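Local structure of glucosidase (Croceicoccus marinus, 5Z3K) at residues 29-43 / 90-102. The protein probably hydrolyses O-glycosyl bonds as a beta-glucosidase of glycoside hydrolase family 39. Residues are numbered along the deposited sequence; the frame is centred on the assembly and turned at random.
Sequences IPAPAPGTDSVPDIL and ATDTWVGQTRSIG
The indole of W94 meets A33 over one face and the backbone of A31 at its edge. The A33 methyl sits 3.8 Å from the centroid of the six-membered ring, 27° off the ring normal, which qualifies as a CH-pi contact; CB comes closest to CE2, so the methyl is displaced toward the CE2-CZ2 side of the ring. The A90 carbonyl oxygen lies over the same face, nearer its rim. At the edge, W94 NE1 donates to A31 O at 2.9 Å; the acceptor lies in the ring plane and the C=O...N angle is 166°, a near-straight approach that probably helps hold the indole's rotation. T36 OG1 also borders the edge, 3.6 Å from W94 CH2, while I29 CG2 and P30 CD approach obliquely. With CG beside the backbone N (chi1 -73°), the indole extends from the helix into the curve of 29-36. A leucine in place of W94 would probably leave A31 O without its donor and the A33 methyl without a flat surface to rest on.

Topologically, 29-43 is the loop joining strand 25-27 of the eight-stranded parallel TIM barrel to helix 43-48, and 90-100 belongs to the helix preceding strand 104-109. A type II turn from A33 to T36, closed by the bond from T36 N to A33 O, folds the loop back. W59 meets the W94 ring from outside the two segments.

Three residues on from W94, roughly one helical turn, the extended Q97 side chain gives NE2 to P32 O at 3.1 Å, with the acceptor in the plane of the amide. Q97 OE1 lies 3.5 Å from A31 CB, also near P30 CG, and is buried without a modelled hydrogen-bond partner. Farther along, L43 CD2 packs 3.9 Å from Q97 CB, and L43 CD1 lies 3.9 Å from I101 CG2.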
# COMPACT_ATOMS: atom_id res chain seq x y z
N ILE A 29 -0.93 11.79 4.19
CA ILE A 29 -1.48 12.63 5.26
C ILE A 29 -2.97 12.80 5.00
O ILE A 29 -3.36 13.46 4.02
CB ILE A 29 -0.76 13.99 5.32
CG1 ILE A 29 0.73 13.78 5.66
CG2 ILE A 29 -1.44 14.90 6.33
CD1 ILE A 29 1.62 15.02 5.44
N PRO A 30 -3.85 12.23 5.83
CA PRO A 30 -5.29 12.25 5.51
C PRO A 30 -6.04 13.50 5.94
O PRO A 30 -7.18 13.68 5.48
CB PRO A 30 -5.82 11.02 6.28
CG PRO A 30 -4.90 10.88 7.44
CD PRO A 30 -3.54 11.31 6.94
N ALA A 31 -5.45 14.35 6.76
CA ALA A 31 -6.16 15.47 7.37
C ALA A 31 -5.15 16.32 8.14
O ALA A 31 -4.06 15.84 8.47
CB ALA A 31 -7.27 14.99 8.31
N PRO A 32 -5.48 17.59 8.40
CA PRO A 32 -4.55 18.47 9.13
C PRO A 32 -4.19 17.94 10.52
O PRO A 32 -4.94 17.20 11.15
CB PRO A 32 -5.33 19.79 9.25
CG PRO A 32 -6.29 19.76 8.14
CD PRO A 32 -6.62 18.34 7.85
N ALA A 33 -3.02 18.36 10.98
CA ALA A 33 -2.55 18.16 12.34
C ALA A 33 -1.78 19.42 12.73
O ALA A 33 -1.36 20.18 11.85
CB ALA A 33 -1.65 16.92 12.46
N PRO A 34 -1.57 19.66 14.02
CA PRO A 34 -0.82 20.86 14.42
C PRO A 34 0.54 20.94 13.74
O PRO A 34 1.31 19.97 13.72
CB PRO A 34 -0.69 20.70 15.94
CG PRO A 34 -1.85 19.86 16.33
CD PRO A 34 -2.07 18.91 15.18
N GLY A 35 0.82 22.10 13.14
CA GLY A 35 2.04 22.33 12.39
C GLY A 35 1.98 21.89 10.95
O GLY A 35 2.88 22.24 10.17
N THR A 36 0.96 21.11 10.57
CA THR A 36 0.74 20.68 9.19
C THR A 36 -0.75 20.84 8.90
O THR A 36 -1.52 19.90 8.75
CB THR A 36 1.19 19.23 8.98
OG1 THR A 36 2.52 19.06 9.49
CG2 THR A 36 1.17 18.86 7.48
N ASP A 37 -1.23 22.08 8.83
CA ASP A 37 -2.67 22.27 8.73
C ASP A 37 -3.12 22.77 7.36
O ASP A 37 -4.30 23.11 7.21
CB ASP A 37 -3.16 23.20 9.83
CG ASP A 37 -2.35 24.45 9.95
OD1 ASP A 37 -1.90 24.99 8.91
OD2 ASP A 37 -2.15 24.89 11.10
N SER A 38 -2.24 22.81 6.37
CA SER A 38 -2.61 23.31 5.06
C SER A 38 -3.30 22.26 4.19
O SER A 38 -3.91 22.62 3.18
CB SER A 38 -1.37 23.84 4.33
OG SER A 38 -0.37 22.84 4.18
N VAL A 39 -3.24 20.99 4.57
CA VAL A 39 -3.73 19.91 3.72
C VAL A 39 -5.24 19.76 3.84
O VAL A 39 -5.83 20.08 4.89
CB VAL A 39 -3.03 18.58 4.06
CG1 VAL A 39 -1.54 18.73 3.89
CG2 VAL A 39 -3.38 18.16 5.49
N PRO A 40 -5.90 19.26 2.81
CA PRO A 40 -7.34 19.00 2.91
C PRO A 40 -7.64 17.85 3.85
O PRO A 40 -6.81 16.97 4.10
CB PRO A 40 -7.73 18.65 1.46
CG PRO A 40 -6.51 18.10 0.87
CD PRO A 40 -5.35 18.87 1.49
N ASP A 41 -8.87 17.85 4.37
CA ASP A 41 -9.35 16.74 5.19
C ASP A 41 -10.02 15.72 4.27
O ASP A 41 -11.16 15.92 3.85
CB ASP A 41 -10.30 17.25 6.27
CG ASP A 41 -10.65 16.18 7.31
OD1 ASP A 41 -10.56 14.97 7.01
OD2 ASP A 41 -11.01 16.56 8.45
N ILE A 42 -9.33 14.62 3.98
CA ILE A 42 -9.86 13.54 3.15
C ILE A 42 -10.00 12.24 3.94
O ILE A 42 -10.10 11.17 3.35
CB ILE A 42 -8.99 13.33 1.90
CG1 ILE A 42 -7.56 12.96 2.33
CG2 ILE A 42 -9.05 14.59 0.99
CD1 ILE A 42 -6.54 12.80 1.23
N LEU A 43 -9.99 12.32 5.27
CA LEU A 43 -10.08 11.11 6.10
C LEU A 43 -11.34 10.31 5.79
O LEU A 43 -11.32 9.07 5.83
CB LEU A 43 -10.03 11.50 7.58
CG LEU A 43 -10.06 10.35 8.58
CD1 LEU A 43 -8.80 9.47 8.41
CD2 LEU A 43 -10.17 10.89 10.02
N ALA A 90 1.63 16.15 16.80
CA ALA A 90 1.08 15.97 15.46
C ALA A 90 0.93 14.49 15.15
O ALA A 90 -0.07 14.07 14.55
CB ALA A 90 1.97 16.65 14.42
N THR A 91 1.91 13.68 15.56
CA THR A 91 1.82 12.25 15.33
C THR A 91 0.63 11.64 16.08
O THR A 91 -0.07 10.78 15.55
CB THR A 91 3.13 11.57 15.74
OG1 THR A 91 4.23 12.20 15.06
CG2 THR A 91 3.11 10.09 15.36
N ASP A 92 0.38 12.11 17.30
CA ASP A 92 -0.80 11.68 18.04
C ASP A 92 -2.06 11.94 17.24
O ASP A 92 -2.99 11.12 17.24
CB ASP A 92 -0.91 12.42 19.38
CG ASP A 92 0.04 11.90 20.43
OD1 ASP A 92 0.74 10.89 20.20
OD2 ASP A 92 0.10 12.53 21.51
N THR A 93 -2.14 13.10 16.59
CA THR A 93 -3.33 13.45 15.83
C THR A 93 -3.54 12.48 14.67
O THR A 93 -4.64 11.97 14.46
CB THR A 93 -3.22 14.89 15.36
OG1 THR A 93 -3.21 15.73 16.52
CG2 THR A 93 -4.39 15.29 14.48
N TRP A 94 -2.47 12.20 13.93
CA TRP A 94 -2.59 11.30 12.78
C TRP A 94 -2.86 9.86 13.22
O TRP A 94 -3.61 9.13 12.56
CB TRP A 94 -1.34 11.40 11.92
CG TRP A 94 -1.28 12.70 11.13
CD1 TRP A 94 -2.29 13.25 10.40
CD2 TRP A 94 -0.15 13.58 11.00
NE1 TRP A 94 -1.86 14.43 9.82
CE2 TRP A 94 -0.56 14.65 10.17
CE3 TRP A 94 1.15 13.58 11.51
CZ2 TRP A 94 0.30 15.71 9.84
CZ3 TRP A 94 2.01 14.63 11.18
CH2 TRP A 94 1.57 15.69 10.35
N VAL A 95 -2.25 9.45 14.34
CA VAL A 95 -2.53 8.11 14.87
C VAL A 95 -4.00 8.01 15.27
O VAL A 95 -4.68 7.02 14.97
CB VAL A 95 -1.59 7.81 16.05
CG1 VAL A 95 -2.09 6.63 16.89
CG2 VAL A 95 -0.17 7.54 15.54
N GLY A 96 -4.51 9.03 15.96
CA GLY A 96 -5.91 9.01 16.34
C GLY A 96 -6.83 9.00 15.14
O GLY A 96 -7.85 8.30 15.12
N GLN A 97 -6.49 9.77 14.10
CA GLN A 97 -7.30 9.76 12.88
C GLN A 97 -7.32 8.37 12.27
O GLN A 97 -8.38 7.87 11.87
CB GLN A 97 -6.75 10.75 11.85
CG GLN A 97 -6.97 12.22 12.22
CD GLN A 97 -6.17 13.16 11.34
OE1 GLN A 97 -5.50 12.73 10.39
NE2 GLN A 97 -6.21 14.46 11.66
N THR A 98 -6.16 7.73 12.19
CA THR A 98 -6.08 6.42 11.56
C THR A 98 -6.86 5.39 12.35
O THR A 98 -7.60 4.58 11.77
CB THR A 98 -4.61 6.01 11.42
OG1 THR A 98 -3.90 7.00 10.65
CG2 THR A 98 -4.51 4.66 10.72
N ARG A 99 -6.74 5.41 13.68
CA ARG A 99 -7.48 4.44 14.49
C ARG A 99 -8.98 4.69 14.42
O ARG A 99 -9.76 3.74 14.54
CB ARG A 99 -6.99 4.46 15.94
CG ARG A 99 -5.50 4.09 16.13
CD ARG A 99 -5.20 2.64 15.70
NE ARG A 99 -5.88 1.67 16.55
CZ ARG A 99 -6.19 0.43 16.18
NH1 ARG A 99 -5.91 0.00 14.95
NH2 ARG A 99 -6.80 -0.38 17.03
N SER A 100 -9.42 5.94 14.22
CA SER A 100 -10.84 6.24 14.21
C SER A 100 -11.56 5.64 13.00
O SER A 100 -12.78 5.48 13.05
CB SER A 100 -11.07 7.76 14.27
OG SER A 100 -10.88 8.34 13.00
N ILE A 101 -10.84 5.32 11.93
CA ILE A 101 -11.43 4.63 10.79
C ILE A 101 -11.13 3.13 10.81
O ILE A 101 -11.41 2.43 9.84
CB ILE A 101 -10.98 5.26 9.46
CG1 ILE A 101 -9.48 5.04 9.21
CG2 ILE A 101 -11.36 6.75 9.41
CD1 ILE A 101 -9.07 5.24 7.78
N GLY A 102 -10.56 2.63 11.91
CA GLY A 102 -10.38 1.20 12.07
C GLY A 102 -9.14 0.64 11.41
O GLY A 102 -9.02 -0.58 11.26